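Local coordinates for monosaccharide ABC transporter substrate-binding protein, CUT2 family (Acidothermus cellulolyticus, PDB 4RU1) that binds myo-inositol between its two lobes and probably serves as the extracytoplasmic carbohydrate-binding component of an ABC importer, at residues A[136-140]-A[141-145]; A[161-164]-A[165-168]. All coordinates share one frame; numbering follows the deposited sequence.

Contact 1 (A[136-140]-A[141-145]); sequences ARATS and EGFKH
Arg137 swings CG anti to its own nitrogen (chi1 -170°) and stays extended to NE, whereas Glu141 carries CG anti to its carbonyl carbon (chi1 -60°). One helical turn apart, the two chains therefore converge, and Arg137 NE donates to Glu141 OE2 at 2.9 Å in a salt bridge. The guanidinium and carboxylate planes stand nearly perpendicular, 87° apart, and the N-H arrives from above the carboxylate plane; NE to OE2 is the one direct bond of the pair. Water 1 reinforces it, accepting from Arg137 NH2 and donating to Glu141 OE2. Both long side chains have further partners: Arg137 NH2 forms a salt bridge with Asp288, while Glu141 OE1 accepts from the indole of Trp247, with which Arg137 also makes a cation-pi contact. Charged residues with long reach suit this partly exposed flank, where they tie the helix end to its surroundings.

The backbone supplies the stop. Glu141 N still makes the helical bond to Arg137 O, but Gly142 takes a positive phi, a conformation glycine adopts most readily. Its N then donates to Thr139 O at 3.1 Å, and Phe143 N reaches back to Ala138 O, also at 3.1 Å. Just beyond, Phe143 brings ring atom CD2 to 4.4 Å from Ala138 CB, an apolar contact extended by Leu202. Water 3 donates to both Thr139 O and Phe143 O, linking the last turn to the departing chain. Two nested bonds, 6→1 and 5→2, around a positive-phi glycine, with an apolar contact beside them, mark the Schellman motif, here ending helix 127-140 before strand 145-150.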
# COMPACT_ATOMS: atom_id res chain seq x y z
N ALA A 136 5.93 -15.93 -9.35
CA ALA A 136 5.81 -17.37 -9.40
C ALA A 136 4.40 -17.76 -9.80
O ALA A 136 4.22 -18.66 -10.62
CB ALA A 136 6.14 -17.97 -8.02
N ARG A 137 3.40 -17.09 -9.27
CA ARG A 137 2.05 -17.35 -9.63
C ARG A 137 1.84 -17.05 -11.12
O ARG A 137 1.22 -17.82 -11.85
CB ARG A 137 1.06 -16.57 -8.79
CG ARG A 137 -0.37 -17.05 -9.03
CD ARG A 137 -1.34 -16.28 -8.16
NE ARG A 137 -2.73 -16.56 -8.47
CZ ARG A 137 -3.65 -16.98 -7.59
NH1 ARG A 137 -3.30 -17.21 -6.33
NH2 ARG A 137 -4.91 -17.14 -7.99
N ALA A 138 2.34 -15.91 -11.62
CA ALA A 138 2.20 -15.56 -13.03
C ALA A 138 2.82 -16.63 -13.95
O ALA A 138 2.26 -16.95 -14.98
CB ALA A 138 2.80 -14.19 -13.26
N THR A 139 3.97 -17.15 -13.56
CA THR A 139 4.67 -18.17 -14.34
C THR A 139 3.83 -19.45 -14.36
O THR A 139 3.61 -20.06 -15.42
CB THR A 139 6.04 -18.42 -13.71
OG1 THR A 139 6.88 -17.30 -13.97
CG2 THR A 139 6.67 -19.67 -14.35
N SER A 140 3.27 -19.79 -13.20
CA SER A 140 2.39 -20.96 -13.09
C SER A 140 1.10 -20.84 -13.93
O SER A 140 0.64 -21.82 -14.46
CB SER A 140 2.01 -21.17 -11.62
OG SER A 140 3.17 -21.43 -10.86
N GLU A 141 0.54 -19.64 -14.06
CA GLU A 141 -0.64 -19.39 -14.87
C GLU A 141 -0.34 -19.25 -16.36
O GLU A 141 -1.28 -18.96 -17.13
CB GLU A 141 -1.32 -18.13 -14.40
CG GLU A 141 -1.77 -18.21 -12.95
CD GLU A 141 -2.23 -16.91 -12.32
OE1 GLU A 141 -1.77 -15.85 -12.74
OE2 GLU A 141 -3.03 -17.01 -11.34
N GLY A 142 0.92 -19.43 -16.76
CA GLY A 142 1.31 -19.61 -18.18
C GLY A 142 1.72 -18.31 -18.85
O GLY A 142 1.86 -18.23 -20.07
N PHE A 143 1.88 -17.28 -18.08
CA PHE A 143 2.25 -15.98 -18.72
C PHE A 143 3.71 -15.96 -19.06
O PHE A 143 4.54 -16.56 -18.32
CB PHE A 143 1.85 -14.82 -17.76
CG PHE A 143 0.36 -14.74 -17.54
CD1 PHE A 143 -0.46 -14.35 -18.59
CD2 PHE A 143 -0.26 -15.05 -16.33
CE1 PHE A 143 -1.84 -14.22 -18.44
CE2 PHE A 143 -1.63 -14.95 -16.19
CZ PHE A 143 -2.45 -14.55 -17.25
N LYS A 144 4.03 -15.27 -20.14
CA LYS A 144 5.40 -15.22 -20.68
C LYS A 144 6.07 -13.84 -20.65
O LYS A 144 7.25 -13.79 -20.86
CB LYS A 144 5.40 -15.66 -22.17
CG LYS A 144 4.75 -17.02 -22.52
CD LYS A 144 5.43 -18.21 -21.84
CE LYS A 144 4.67 -19.51 -22.12
NZ LYS A 144 4.65 -20.42 -20.93
N HIS A 145 5.29 -12.75 -20.61
CA HIS A 145 5.82 -11.41 -20.68
C HIS A 145 4.97 -10.47 -19.82
O HIS A 145 3.91 -10.02 -20.21
CB HIS A 145 5.96 -10.91 -22.11
CG HIS A 145 6.58 -9.55 -22.19
ND1 HIS A 145 6.79 -8.87 -23.37
CD2 HIS A 145 7.09 -8.76 -21.21
CE1 HIS A 145 7.35 -7.70 -23.11
NE2 HIS A 145 7.52 -7.60 -21.80
O HOH W 1 -6.09 -16.51 -10.58
O HOH W 2 6.89 -16.90 -16.95
O HOH W 3 4.55 -19.30 -18.00

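Contact 2 (A[161-164]-A[165-168]); sequences RCNG and VQQT. With INS (1,2,3,4,5,6-hexahydroxy-cyclohexane), chain M.
This is a local contact along helix 156-168, the helix of the beta-alpha-beta unit between strands 145-150 and 172-177, and it runs from the inositol pocket to the helix's last turn. Val165 N donates to Arg161 O and Gln166 N to Cys162 O, both at 3.0 Å, giving the regular i to i+4 ladder. On the outer side Gln167 NE2 bonds to Asn163 OD1 at 2.8 Å. Asn163 OD1 lies in the amide plane of Gln167, but Gln167 NE2 stands above that of Asn163, the two amides being turned 62° apart. Asn163 sends CG anti to its backbone N (chi1 173°), which brings the amide down the helix to Gln167; Asn163 ND2 and Gln166 OE1 are joined through water 4. Amides, which both donate and accept, suit this outer surface, whereas Cys162 and Val165 pack inward against Cys148 and Tyr173.

Arg161 heads the other way. Extended from CG to NE, its chain spans the distance to the ligand, and its guanidinium meets the inositol edge-on: Arg161 NH1 donates to INS O1 at 2.8 Å and Arg161 NH2 at 2.9 Å. The two bonds to one hydroxyl oxygen restrict rotation of the group, while Glu127 holds NE in a salt bridge and probably positions it as a second-shell partner. An arginine reaching from a lobe helix to the interlobe ligand is consistent with sugar-binding periplasmic binding proteins, and here Asp33, Asn108 and Asp231 also bond to the inositol.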
# COMPACT_ATOMS: atom_id res chain seq x y z
N ARG A 161 7.91 -4.44 -4.85
CA ARG A 161 6.97 -5.32 -5.51
C ARG A 161 7.47 -5.74 -6.90
O ARG A 161 7.51 -6.94 -7.22
CB ARG A 161 5.58 -4.65 -5.66
CG ARG A 161 4.83 -4.40 -4.38
CD ARG A 161 3.49 -3.71 -4.59
NE ARG A 161 2.81 -3.55 -3.29
CZ ARG A 161 1.78 -2.75 -3.10
NH1 ARG A 161 1.20 -2.08 -4.10
NH2 ARG A 161 1.23 -2.71 -1.94
N CYS A 162 7.89 -4.75 -7.65
CA CYS A 162 8.41 -5.04 -9.01
C CYS A 162 9.71 -5.82 -8.96
O CYS A 162 9.91 -6.81 -9.75
CB CYS A 162 8.53 -3.78 -9.80
SG CYS A 162 6.93 -2.99 -10.00
N ASN A 163 10.61 -5.46 -8.06
CA ASN A 163 11.86 -6.26 -7.98
C ASN A 163 11.50 -7.74 -7.63
O ASN A 163 12.13 -8.66 -8.12
CB ASN A 163 12.81 -5.65 -7.01
CG ASN A 163 14.01 -6.49 -6.77
OD1 ASN A 163 14.12 -7.07 -5.73
ND2 ASN A 163 14.89 -6.59 -7.76
N GLY A 164 10.52 -7.92 -6.75
CA GLY A 164 10.19 -9.28 -6.37
C GLY A 164 9.66 -10.05 -7.53
O GLY A 164 10.06 -11.24 -7.72
N VAL A 165 8.77 -9.46 -8.35
CA VAL A 165 8.23 -10.13 -9.54
C VAL A 165 9.41 -10.53 -10.47
O VAL A 165 9.40 -11.64 -11.02
CB VAL A 165 7.29 -9.19 -10.30
CG1 VAL A 165 6.95 -9.75 -11.66
CG2 VAL A 165 6.03 -8.99 -9.53
N GLN A 166 10.36 -9.62 -10.65
CA GLN A 166 11.44 -9.90 -11.61
C GLN A 166 12.25 -11.10 -11.19
O GLN A 166 12.70 -11.81 -12.05
CB GLN A 166 12.37 -8.67 -11.73
CG GLN A 166 13.48 -8.76 -12.79
CD GLN A 166 14.33 -7.52 -12.84
OE1 GLN A 166 14.43 -6.76 -11.86
NE2 GLN A 166 14.98 -7.30 -13.99
N GLN A 167 12.45 -11.30 -9.87
CA GLN A 167 13.22 -12.40 -9.32
C GLN A 167 12.68 -13.76 -9.65
O GLN A 167 13.48 -14.72 -9.88
CB GLN A 167 13.24 -12.27 -7.80
CG GLN A 167 14.19 -11.18 -7.35
CD GLN A 167 14.26 -11.11 -5.84
OE1 GLN A 167 14.27 -12.14 -5.15
NE2 GLN A 167 14.27 -9.88 -5.31
N THR A 168 11.37 -13.90 -9.58
CA THR A 168 10.72 -15.22 -9.75
C THR A 168 9.99 -15.45 -11.07
O THR A 168 9.69 -16.63 -11.39
CB THR A 168 9.74 -15.46 -8.64
OG1 THR A 168 8.82 -14.37 -8.63
CG2 THR A 168 10.44 -15.53 -7.29
C1 INS M . -0.79 0.68 -2.28
C2 INS M . -1.12 1.61 -3.44
C3 INS M . -1.05 3.06 -2.97
C4 INS M . 0.24 3.39 -2.25
C5 INS M . 0.48 2.49 -1.08
C6 INS M . 0.44 1.03 -1.44
O1 INS M . -0.77 -0.70 -2.66
O2 INS M . -0.05 1.43 -4.39
O3 INS M . -1.16 3.86 -4.16
O4 INS M . 0.25 4.77 -1.82
O5 INS M . 1.76 2.71 -0.45
O6 INS M . 0.54 0.18 -0.26
O HOH W 4 14.32 -4.89 -10.09

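Following the chain from the N terminus, past the strands and helices of 21-124, helix 127-140 ends at contact 1, whose turn leads into strand 145-150. The chain passes through that strand, and helix 156-168 follows with contact 2, before strand 172-177 completes the beta-alpha-beta unit. Each contact closes a short local loop, and the two lie in series, neither nested nor crossed. Their centres are about 12 Å apart, and the helix ends pack together: Ala136 N lies 3.4 Å from Thr168 OG1, a packing contact, Thr168 OG1 being hydrogen-bonded to Gln132 O. Neighbouring helices of one lobe are joined at their C-terminal ends, one contact turning the chain into the sheet, the other reaching back to the inositol pocket.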